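Local atomic coordinates of Low molecular weight protein-tyrosine-phosphatase PtpA (Staphylococcus aureus, PDB entry 3ROF), a protein that removes phosphate from phosphotyrosine in proteins as a low molecular weight tyrosine phosphatase, and is probably secreted to counteract host defences during infection. Residues A[27-30]-A[31-35]; A[53-57]-A[58-62]; A[90-93]-A[94-98]; A[108-112]-A[113-117]. All coordinates share one frame; numbering follows the deposited sequence.

Interaction 1. Residues A[27-30]-A[31-35]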
loop_
_atom_site.group_PDB
_atom_site.type_symbol
_atom_site.label_atom_id
_atom_site.label_comp_id
_atom_site.label_asym_id
_atom_site.label_seq_id
_atom_site.Cartn_x
_atom_site.Cartn_y
_atom_site.Cartn_z
ATOM N N MET A 27 -4.811 -5.921 2.923
ATOM C CA MET A 27 -5.593 -5.893 1.697
ATOM C C MET A 27 -5.695 -7.278 1.057
ATOM O O MET A 27 -6.788 -7.718 0.666
ATOM C CB MET A 27 -4.950 -4.901 0.717
ATOM C CG MET A 27 -5.673 -4.707 -0.600
ATOM S SD MET A 27 -7.122 -3.677 -0.362
ATOM C CE MET A 27 -7.475 -3.260 -2.080
ATOM N N ARG A 28 -4.546 -7.975 0.978
ATOM C CA ARG A 28 -4.570 -9.317 0.396
ATOM C C ARG A 28 -5.507 -10.240 1.171
ATOM O O ARG A 28 -6.306 -10.984 0.576
ATOM C CB ARG A 28 -3.156 -9.899 0.367
ATOM C CG ARG A 28 -3.117 -11.326 -0.152
ATOM C CD ARG A 28 -1.674 -11.843 -0.294
ATOM N NE ARG A 28 -0.983 -11.081 -1.325
ATOM C CZ ARG A 28 0.032 -10.244 -1.131
ATOM N NH1 ARG A 28 0.643 -10.165 0.032
ATOM N NH2 ARG A 28 0.438 -9.497 -2.134
ATOM N N GLN A 29 -5.427 -10.217 2.497
ATOM C CA GLN A 29 -6.284 -11.078 3.282
ATOM C C GLN A 29 -7.746 -10.664 3.154
ATOM O O GLN A 29 -8.627 -11.517 3.118
ATOM C CB GLN A 29 -5.832 -11.076 4.744
ATOM C CG GLN A 29 -6.654 -12.032 5.589
ATOM C CD GLN A 29 -6.431 -13.498 5.193
ATOM O OE1 GLN A 29 -5.310 -13.955 4.945
ATOM N NE2 GLN A 29 -7.522 -14.253 5.163
ATOM N N ARG A 30 -8.008 -9.354 3.106
ATOM C CA ARG A 30 -9.370 -8.875 3.026
ATOM C C ARG A 30 -10.001 -9.341 1.704
ATOM O O ARG A 30 -11.183 -9.739 1.702
ATOM C CB ARG A 30 -9.417 -7.344 3.168
ATOM C CG ARG A 30 -10.846 -6.833 3.249
ATOM C CD ARG A 30 -11.570 -7.470 4.404
ATOM N NE ARG A 30 -12.845 -6.830 4.687
ATOM C CZ ARG A 30 -13.570 -7.167 5.741
ATOM N NH1 ARG A 30 -13.184 -8.175 6.502
ATOM N NH2 ARG A 30 -14.678 -6.499 6.009
ATOM N N LEU A 31 -9.258 -9.231 0.611
ATOM C CA LEU A 31 -9.782 -9.682 -0.660
ATOM C C LEU A 31 -10.100 -11.171 -0.627
ATOM O O LEU A 31 -11.115 -11.623 -1.158
ATOM C CB LEU A 31 -8.758 -9.414 -1.748
ATOM C CG LEU A 31 -8.557 -7.942 -2.087
ATOM C CD1 LEU A 31 -7.241 -7.657 -2.796
ATOM C CD2 LEU A 31 -9.734 -7.387 -2.907
ATOM N N LYS A 32 -9.230 -11.959 0.003
ATOM C CA LYS A 32 -9.476 -13.380 0.159
ATOM C C LYS A 32 -10.777 -13.618 0.936
ATOM O O LYS A 32 -11.642 -14.406 0.537
ATOM C CB LYS A 32 -8.286 -14.016 0.865
ATOM C CG LYS A 32 -8.371 -15.492 1.003
ATOM C CD LYS A 32 -7.163 -16.063 1.738
ATOM C CE LYS A 32 -7.264 -17.587 1.844
ATOM N NZ LYS A 32 -6.078 -18.183 2.524
ATOM N N ASP A 33 -10.923 -12.920 2.049
ATOM C CA ASP A 33 -12.089 -13.076 2.917
ATOM C C ASP A 33 -13.394 -12.614 2.247
ATOM O O ASP A 33 -14.471 -13.129 2.586
ATOM C CB ASP A 33 -11.887 -12.337 4.250
ATOM C CG ASP A 33 -10.831 -12.992 5.126
ATOM O OD1 ASP A 33 -10.452 -14.152 4.850
ATOM O OD2 ASP A 33 -10.355 -12.348 6.093
ATOM N N ARG A 34 -13.298 -11.656 1.330
ATOM C CA ARG A 34 -14.436 -11.156 0.554
ATOM C C ARG A 34 -14.624 -11.913 -0.744
ATOM O O ARG A 34 -15.532 -11.614 -1.521
ATOM C CB ARG A 34 -14.309 -9.658 0.270
ATOM C CG ARG A 34 -14.484 -8.812 1.530
ATOM C CD ARG A 34 -14.370 -7.343 1.283
ATOM N NE ARG A 34 -15.393 -6.916 0.356
ATOM C CZ ARG A 34 -15.591 -5.657 -0.008
ATOM N NH1 ARG A 34 -14.876 -4.678 0.496
ATOM N NH2 ARG A 34 -16.522 -5.367 -0.920
ATOM N N ASN A 35 -13.829 -12.937 -0.995
ATOM C CA ASN A 35 -13.967 -13.746 -2.203
ATOM C C ASN A 35 -13.845 -12.934 -3.480
ATOM O O ASN A 35 -14.553 -13.177 -4.461
ATOM C CB ASN A 35 -15.260 -14.556 -2.173
ATOM C CG ASN A 35 -15.243 -15.580 -1.084
ATOM O OD1 ASN A 35 -14.317 -16.388 -0.997
ATOM N ND2 ASN A 35 -16.255 -15.554 -0.231
HETATM O O HOH W 1 -4.776 -16.767 5.318
HETATM O O HOH W 2 -7.802 -17.383 4.944
HETATM O O HOH W 3 -10.515 -9.656 6.495
#
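Gln29 and Asp33 meet one helical turn apart. NE2 of Gln29 donates to OD1 of Asp33 at 2.9 Å, with a bent N-H...O angle of 138°. The acceptor lies in the plane of the Gln29 amide, but NE2 reaches OD1 from above the carboxylate plane. A bend at chi2 (66°) brings the amide of Gln29 back toward Asp33. Two waters bond to this amide, one at OE1 and one at NE2; their further links to NZ of Lys32 are weak and, as that side chain has a second conformer, doubtful. A third water takes a bond from NH1 of Arg30 and gives one to OD2 of Asp33.

The backbone bonds are helical, from N of Leu31, Lys32, Asp33 and Arg34 to the carbonyl oxygens four residues earlier. Asn35 then takes a positive phi, and the helix ends in a Schellman motif. This is the C-terminal end of helix 19-33, in the crossover from strand 7-13 to strand 39-45.

Apolar contact across the turn is one pair. In the conformer described, CG of Met27 lies 4.0 Å from CD1 of Leu31.

CD of Arg34 lies 3.8 Å from NE of Arg30, with the guanidinium planes 82° apart. Both guanidiniums form salt bridges with Asp144 on helix 132-153, and Arg34 also reaches Asp148.

Interaction 2. Residues A[53-57]-A[58-62]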
loop_
_atom_site.group_PDB
_atom_site.type_symbol
_atom_site.label_atom_id
_atom_site.label_comp_id
_atom_site.label_asym_id
_atom_site.label_seq_id
_atom_site.Cartn_x
_atom_site.Cartn_y
_atom_site.Cartn_z
ATOM N N GLU A 53 14.369 -7.118 2.261
ATOM C CA GLU A 53 14.241 -7.276 3.711
ATOM C C GLU A 53 12.798 -7.475 4.140
ATOM O O GLU A 53 11.881 -6.913 3.535
ATOM C CB GLU A 53 14.812 -6.041 4.410
ATOM C CG GLU A 53 16.281 -5.783 4.108
ATOM C CD GLU A 53 17.219 -6.837 4.655
ATOM O OE1 GLU A 53 16.882 -7.477 5.652
ATOM O OE2 GLU A 53 18.308 -7.004 4.076
ATOM N N PRO A 54 12.578 -8.245 5.204
ATOM C CA PRO A 54 11.214 -8.429 5.703
ATOM C C PRO A 54 10.692 -7.135 6.314
ATOM O O PRO A 54 11.437 -6.180 6.540
ATOM C CB PRO A 54 11.369 -9.545 6.741
ATOM C CG PRO A 54 12.801 -9.375 7.223
ATOM C CD PRO A 54 13.596 -8.880 6.058
ATOM N N PRO A 55 9.389 -7.112 6.618
ATOM C CA PRO A 55 8.833 -5.908 7.235
ATOM C C PRO A 55 9.473 -5.638 8.597
ATOM O O PRO A 55 10.025 -6.499 9.278
ATOM C CB PRO A 55 7.329 -6.247 7.363
ATOM C CG PRO A 55 7.080 -7.281 6.296
ATOM C CD PRO A 55 8.351 -8.111 6.322
ATOM N N HIS A 56 9.339 -4.403 9.039
ATOM C CA HIS A 56 9.732 -3.967 10.372
ATOM C C HIS A 56 9.073 -4.857 11.401
ATOM O O HIS A 56 7.928 -5.291 11.250
ATOM C CB HIS A 56 9.314 -2.521 10.536
ATOM C CG HIS A 56 9.850 -1.818 11.738
ATOM N ND1 HIS A 56 9.437 -2.063 13.025
ATOM C CD2 HIS A 56 10.742 -0.799 11.825
ATOM C CE1 HIS A 56 10.062 -1.251 13.853
ATOM N NE2 HIS A 56 10.870 -0.480 13.157
ATOM N N GLU A 57 9.778 -5.088 12.496
ATOM C CA GLU A 57 9.240 -5.823 13.629
ATOM C C GLU A 57 7.858 -5.352 14.018
ATOM O O GLU A 57 6.990 -6.188 14.320
ATOM C CB GLU A 57 10.211 -5.712 14.821
ATOM C CG GLU A 57 9.668 -6.189 16.122
ATOM C CD GLU A 57 10.675 -6.176 17.258
ATOM O OE1 GLU A 57 11.876 -6.434 17.020
ATOM O OE2 GLU A 57 10.234 -5.959 18.398
ATOM N N GLY A 58 7.621 -4.052 14.083
ATOM C CA GLY A 58 6.303 -3.571 14.504
ATOM C C GLY A 58 5.176 -3.991 13.579
ATOM O O GLY A 58 4.056 -4.240 14.038
ATOM N N THR A 59 5.456 -4.034 12.266
ATOM C CA THR A 59 4.456 -4.479 11.300
ATOM C C THR A 59 4.273 -5.983 11.404
ATOM O O THR A 59 3.145 -6.474 11.417
ATOM C CB THR A 59 4.816 -4.034 9.891
ATOM O OG1 THR A 59 4.590 -2.620 9.851
ATOM C CG2 THR A 59 3.995 -4.750 8.846
ATOM N N GLN A 60 5.358 -6.750 11.536
ATOM C CA GLN A 60 5.205 -8.189 11.711
ATOM C C GLN A 60 4.382 -8.494 12.962
ATOM O O GLN A 60 3.527 -9.378 12.933
ATOM C CB GLN A 60 6.575 -8.862 11.827
ATOM C CG GLN A 60 7.406 -8.754 10.571
ATOM C CD GLN A 60 8.612 -9.663 10.573
ATOM O OE1 GLN A 60 8.550 -10.784 11.078
ATOM N NE2 GLN A 60 9.728 -9.170 10.033
ATOM N N LYS A 61 4.627 -7.767 14.056
ATOM C CA LYS A 61 3.908 -8.053 15.274
ATOM C C LYS A 61 2.408 -7.794 15.117
ATOM O O LYS A 61 1.596 -8.585 15.602
ATOM C CB LYS A 61 4.456 -7.227 16.436
ATOM C CG LYS A 61 5.775 -7.736 16.954
ATOM C CD LYS A 61 6.347 -6.803 18.042
ATOM C CE LYS A 61 7.572 -7.396 18.706
ATOM N NZ LYS A 61 7.989 -6.522 19.842
ATOM N N ILE A 62 2.031 -6.682 14.488
ATOM C CA ILE A 62 0.610 -6.365 14.283
ATOM C C ILE A 62 -0.028 -7.393 13.395
ATOM O O ILE A 62 -1.143 -7.834 13.683
ATOM C CB ILE A 62 0.449 -5.006 13.514
ATOM C CG1 ILE A 62 0.715 -3.842 14.432
ATOM C CG2 ILE A 62 -0.957 -4.870 12.871
ATOM C CD1 ILE A 62 -0.418 -3.576 15.406
#
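The backbone runs extended through Pro54, Pro55 and His56, then turns at Glu57 into helix 57-65. His56 is the N-cap. Its ring turns back on the helix start, and ND1 accepts from N of Gly58 at 2.9 Å. The N-H...N angle is 166°, and the donor lies in the ring plane at the edge. The carbonyl O of His56 takes a nearly straight bond from N of Gln60 and a weak one from N of Thr59.

Gln60 reaches back past the cap. Its chain is extended beyond CG, with CG beside the backbone N (chi1 -65°). This brings NE2 to the carbonyl O of Pro55 at 2.8 Å. The oxygen lies in the amide plane, so one N-H is well aimed. The same NE2 rests 3.7 Å from CB of Pro54. Nearer the backbone, CG of Gln60 lies 4.1 Å from CB of Pro55, whose other neighbour is CG2 of Thr59 at 3.9 Å. The Thr59 hydroxyl bonds to the carbonyl O of Cys18.

The segment lies near the active site. The side chain of His56 is about 7 Å from that of Asp125, the proton donor by similarity, and its ring meets that of Phe132.

On the exposed side, Glu57 and Lys61 lie alongside each other and point the same way. They form a salt bridge one turn apart. NZ of Lys61 meets OE2 of Glu57 at 2.7 Å, on the anti side and 25° out of the carboxylate plane.

Interaction 3. Residues A[90-93]-A[94-98]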
loop_
_atom_site.group_PDB
_atom_site.type_symbol
_atom_site.label_atom_id
_atom_site.label_comp_id
_atom_site.label_asym_id
_atom_site.label_seq_id
_atom_site.Cartn_x
_atom_site.Cartn_y
_atom_site.Cartn_z
ATOM N N MET A 90 1.079 6.627 1.199
ATOM C CA MET A 90 0.755 6.877 2.593
ATOM C C MET A 90 0.709 8.346 2.985
ATOM O O MET A 90 -0.188 8.734 3.752
ATOM C CB MET A 90 1.720 6.100 3.485
ATOM C CG MET A 90 1.636 4.599 3.247
ATOM S SD MET A 90 0.043 3.953 3.805
ATOM C CE MET A 90 -0.024 2.457 2.872
ATOM N N ASP A 91 1.655 9.145 2.515
ATOM C CA ASP A 91 1.733 10.531 2.905
ATOM C C ASP A 91 2.132 11.397 1.698
ATOM O O ASP A 91 2.354 10.901 0.579
ATOM C CB ASP A 91 2.670 10.702 4.136
ATOM C CG ASP A 91 4.148 10.464 3.843
ATOM O OD1 ASP A 91 4.558 10.706 2.710
ATOM O OD2 ASP A 91 4.870 10.034 4.789
ATOM N N GLN A 92 2.121 12.711 1.910
ATOM C CA GLN A 92 2.361 13.630 0.816
ATOM C C GLN A 92 3.747 13.461 0.237
ATOM O O GLN A 92 3.931 13.600 -0.986
ATOM C CB GLN A 92 2.195 15.067 1.283
ATOM C CG GLN A 92 2.292 16.072 0.158
ATOM C CD GLN A 92 1.195 15.872 -0.901
ATOM O OE1 GLN A 92 0.034 15.643 -0.563
ATOM N NE2 GLN A 92 1.564 15.964 -2.177
ATOM N N SER A 93 4.759 13.214 1.076
ATOM C CA SER A 93 6.105 13.028 0.529
ATOM C C SER A 93 6.139 11.836 -0.406
ATOM O O SER A 93 6.850 11.851 -1.402
ATOM C CB SER A 93 7.143 12.900 1.645
ATOM O OG SER A 93 7.072 11.656 2.356
ATOM N N ASN A 94 5.379 10.797 -0.077
ATOM C CA ASN A 94 5.319 9.656 -0.956
ATOM C C ASN A 94 4.715 10.018 -2.336
ATOM O O ASN A 94 5.266 9.628 -3.386
ATOM C CB ASN A 94 4.472 8.536 -0.344
ATOM C CG ASN A 94 4.890 8.069 1.037
ATOM O OD1 ASN A 94 4.007 7.605 1.773
ATOM N ND2 ASN A 94 6.172 8.079 1.366
ATOM N N VAL A 95 3.609 10.764 -2.332
ATOM C CA VAL A 95 2.978 11.238 -3.573
ATOM C C VAL A 95 4.007 12.014 -4.392
ATOM O O VAL A 95 4.219 11.776 -5.589
ATOM C CB VAL A 95 1.758 12.103 -3.267
ATOM C CG1 VAL A 95 1.281 12.811 -4.550
ATOM C CG2 VAL A 95 0.639 11.250 -2.663
ATOM N N ASP A 96 4.653 12.969 -3.741
ATOM C CA ASP A 96 5.588 13.843 -4.449
ATOM C C ASP A 96 6.721 13.021 -5.049
ATOM O O ASP A 96 7.157 13.233 -6.217
ATOM C CB ASP A 96 6.178 14.900 -3.516
ATOM C CG ASP A 96 5.148 15.880 -2.960
ATOM O OD1 ASP A 96 4.056 15.996 -3.543
ATOM O OD2 ASP A 96 5.454 16.544 -1.934
ATOM N N ASN A 97 7.293 12.129 -4.242
ATOM C CA ASN A 97 8.458 11.373 -4.695
ATOM C C ASN A 97 8.074 10.379 -5.817
ATOM O O ASN A 97 8.842 10.188 -6.760
ATOM C CB ASN A 97 9.138 10.615 -3.546
ATOM C CG ASN A 97 9.713 11.511 -2.429
ATOM O OD1 ASN A 97 10.008 10.992 -1.352
ATOM N ND2 ASN A 97 9.824 12.806 -2.644
ATOM N N ILE A 98 6.914 9.730 -5.710
ATOM C CA ILE A 98 6.424 8.867 -6.788
ATOM C C ILE A 98 6.404 9.653 -8.099
ATOM O O ILE A 98 6.849 9.142 -9.138
ATOM C CB ILE A 98 5.034 8.334 -6.457
ATOM C CG1 ILE A 98 5.134 7.292 -5.348
ATOM C CG2 ILE A 98 4.387 7.739 -7.683
ATOM C CD1 ILE A 98 3.797 6.978 -4.691
HETATM O O HOH W 4 7.316 8.979 4.293
#
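Asp91 and Asn94 grip each other in both directions at the start of helix 92-101. OD1 of Asp91 accepts from N of Asn94 at 2.9 Å, nearly in line with its own C-O bond. In return, OD1 of Asn94 accepts from N of Asp91 at 2.9 Å, with the donor 46° above the carbonyl plane. It also takes a weak bond from N of Met90.

This is the tight part. CG of Asp91 sits between its backbone N and carbonyl carbon (chi1 70°), which turns the carboxylate over the first turn. OD1 of Asp91 has a second donor, OG of Ser93, at 2.7 Å. The carboxylate and the Asn94 amide are only 20° from parallel. CB of Met90 lies 3.2 Å from OD1 of Asn94.

The other carboxylate oxygen, OD2, is on the water side. A water donates to OD2 of Asp91 at 2.7 Å and takes a weak bond from ND2 of Asn94. OD2 also forms a salt bridge with Arg19.

The Gln92 and Asp96 pair, both partly exposed, is joined mainly by one bond. NE2 of Gln92 donates to OD1 of Asp96 at 2.8 Å, from above the carboxylate plane. OE1 of Gln92 accepts from NZ of Lys111.

The paired bonds of Asp91 and Asn94 make a capping box. It lies beside the phosphatase active site: Arg19 is an active-site residue by similarity, and Met90 packs on Cys13, the probable nucleophile.

Interaction 4. Residues A[108-112]-A[113-117]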
loop_
_atom_site.group_PDB
_atom_site.type_symbol
_atom_site.label_atom_id
_atom_site.label_comp_id
_atom_site.label_asym_id
_atom_site.label_seq_id
_atom_site.Cartn_x
_atom_site.Cartn_y
_atom_site.Cartn_z
ATOM N N GLN A 108 -3.736 5.290 -11.515
ATOM C CA GLN A 108 -4.410 6.261 -10.653
ATOM C C GLN A 108 -3.696 6.313 -9.309
ATOM O O GLN A 108 -3.559 5.300 -8.638
ATOM C CB GLN A 108 -5.842 5.840 -10.447
ATOM C CG GLN A 108 -6.610 5.832 -11.759
ATOM C CD GLN A 108 -7.990 5.315 -11.598
ATOM O OE1 GLN A 108 -8.733 5.827 -10.770
ATOM N NE2 GLN A 108 -8.361 4.309 -12.373
ATOM N N LEU A 109 -3.317 7.515 -8.918
ATOM C CA LEU A 109 -2.545 7.727 -7.691
ATOM C C LEU A 109 -3.420 8.413 -6.646
ATOM O O LEU A 109 -3.989 9.478 -6.896
ATOM C CB LEU A 109 -1.334 8.590 -8.032
ATOM C CG LEU A 109 -0.416 9.026 -6.882
ATOM C CD1 LEU A 109 0.161 7.860 -6.129
ATOM C CD2 LEU A 109 0.671 9.899 -7.426
ATOM N N PHE A 110 -3.512 7.802 -5.469
ATOM C CA PHE A 110 -4.329 8.286 -4.343
ATOM C C PHE A 110 -3.480 8.230 -3.091
ATOM O O PHE A 110 -2.495 7.505 -3.052
ATOM C CB PHE A 110 -5.528 7.384 -4.111
ATOM C CG PHE A 110 -6.457 7.319 -5.251
ATOM C CD1 PHE A 110 -7.367 8.338 -5.457
ATOM C CD2 PHE A 110 -6.515 6.231 -6.088
ATOM C CE1 PHE A 110 -8.277 8.286 -6.503
ATOM C CE2 PHE A 110 -7.441 6.184 -7.162
ATOM C CZ PHE A 110 -8.305 7.208 -7.341
ATOM N N LYS A 111 -3.914 8.926 -2.036
ATOM C CA LYS A 111 -3.476 8.649 -0.671
ATOM C C LYS A 111 -4.463 7.694 -0.024
ATOM O O LYS A 111 -5.656 7.772 -0.254
ATOM C CB LYS A 111 -3.388 9.924 0.152
ATOM C CG LYS A 111 -2.266 10.828 -0.259
ATOM C CD LYS A 111 -2.276 12.110 0.683
ATOM C CE LYS A 111 -1.241 13.141 0.334
ATOM N NZ LYS A 111 -1.451 14.270 1.260
ATOM N N LEU A 112 -3.940 6.802 0.823
ATOM C CA LEU A 112 -4.747 5.826 1.538
ATOM C C LEU A 112 -5.958 6.466 2.185
ATOM O O LEU A 112 -7.088 5.929 2.100
ATOM C CB LEU A 112 -3.911 5.127 2.579
ATOM C CG LEU A 112 -4.650 4.063 3.412
ATOM C CD1 LEU A 112 -4.918 2.829 2.610
ATOM C CD2 LEU A 112 -3.873 3.702 4.664
ATOM N N LEU A 113 -5.753 7.576 2.896
ATOM C CA LEU A 113 -6.827 8.132 3.725
ATOM C C LEU A 113 -7.887 8.891 2.922
ATOM O O LEU A 113 -8.883 9.335 3.504
ATOM C CB LEU A 113 -6.231 8.944 4.876
ATOM C CG LEU A 113 -5.478 8.074 5.900
ATOM C CD1 LEU A 113 -4.823 8.991 6.936
ATOM C CD2 LEU A 113 -6.390 7.074 6.616
ATOM N N GLU A 114 -7.707 8.998 1.607
ATOM C CA GLU A 114 -8.800 9.475 0.763
ATOM C C GLU A 114 -9.996 8.506 0.800
ATOM O O GLU A 114 -11.127 8.919 0.522
ATOM C CB GLU A 114 -8.356 9.668 -0.683
ATOM C CG GLU A 114 -7.390 10.767 -0.865
ATOM C CD GLU A 114 -7.127 11.012 -2.317
ATOM O OE1 GLU A 114 -8.017 11.576 -3.009
ATOM O OE2 GLU A 114 -6.070 10.624 -2.804
ATOM N N PHE A 115 -9.743 7.266 1.208
ATOM C CA PHE A 115 -10.763 6.225 1.317
ATOM C C PHE A 115 -11.275 6.071 2.752
ATOM O O PHE A 115 -11.964 5.106 3.038
ATOM C CB PHE A 115 -10.210 4.927 0.785
ATOM C CG PHE A 115 -9.867 5.015 -0.689
ATOM C CD1 PHE A 115 -10.848 4.817 -1.658
ATOM C CD2 PHE A 115 -8.565 5.321 -1.105
ATOM C CE1 PHE A 115 -10.522 4.941 -3.001
ATOM C CE2 PHE A 115 -8.240 5.458 -2.428
ATOM C CZ PHE A 115 -9.223 5.274 -3.383
ATOM N N SER A 116 -10.980 7.045 3.608
ATOM C CA SER A 116 -11.283 6.972 5.008
ATOM C C SER A 116 -12.077 8.191 5.466
ATOM O O SER A 116 -11.867 9.316 4.995
ATOM C CB SER A 116 -9.987 6.891 5.820
ATOM O OG SER A 116 -10.233 6.911 7.207
ATOM N N ASN A 117 -12.957 7.950 6.436
ATOM C CA ASN A 117 -13.646 9.040 7.110
ATOM C C ASN A 117 -12.797 9.718 8.183
ATOM O O ASN A 117 -13.233 10.736 8.747
ATOM C CB ASN A 117 -14.972 8.571 7.717
ATOM C CG ASN A 117 -14.791 7.657 8.935
ATOM O OD1 ASN A 117 -13.690 7.502 9.465
ATOM N ND2 ASN A 117 -15.890 7.038 9.377
HETATM O O HOH W 5 -5.398 11.755 -5.381
#
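Glu114 folds back on the end of strand 108-111. Its CB lies 3.3 Å from the carbonyl O of Lys111, and CG is 3.5 Å from the same oxygen. With CG beside the backbone N (chi1 -68°) and the chain extended beyond it, the carboxylate reaches the backbone of the strand. CD lies 3.8 Å from N of Lys111. At the tip, OE2 accepts from N of Lys111 at 2.8 Å through its anti lone pair. The bond is fairly straight, at 161°. OE2 also lies at the edge of the Phe110 ring, near its plane, and takes a bond from a water that donates to O of Leu109 as well. The other oxygen, OE1 of Glu114, comes no nearer than 4.1 Å to CD1 of Phe110.

The next residue brings its ring to Phe110. The edge of Phe115 points at the face of Phe110 in a T-shaped pair, with centroids 5.2 Å apart and planes at 75°. CZ of Phe115 stands over the face but toward the rim. CE2 meets CB of Phe110 at 3.7 Å. Phe115 continues onto Leu146 of helix 132-153, and the ring of Phe110 also meets that of Tyr149.

Two backbone bonds shape the turn. N of Glu114 donates to O of Lys111, and N of Phe115 to O of Leu112. These i to i+3 bonds are the mark of a short 3-10 turn, which here follows outermost strand 108-111 of the parallel sheet.

How the interactions relate
All four contacts lie in series along the chain; none nests in or crosses another. Each spans one continuous stretch, so none closes a long loop, only a turn or a helix end. Interaction 1 closes the C-terminal end of helix 19-33, before strand 39-45. Interaction 2 starts helix 57-65 after the loop that follows that strand. Interaction 3 starts helix 92-101 just past strand 86-89. Interaction 4 turns the chain out of strand 108-111. Only interactions 3 and 4 touch. Val95 on Lys111 and Ile98 on Leu109 tie helix 92-101 to edge strand 108-111. Met90, just before the helix, meets Leu112, just after the strand. Interactions 1 and 3 lie on opposite sides of the chain's centre.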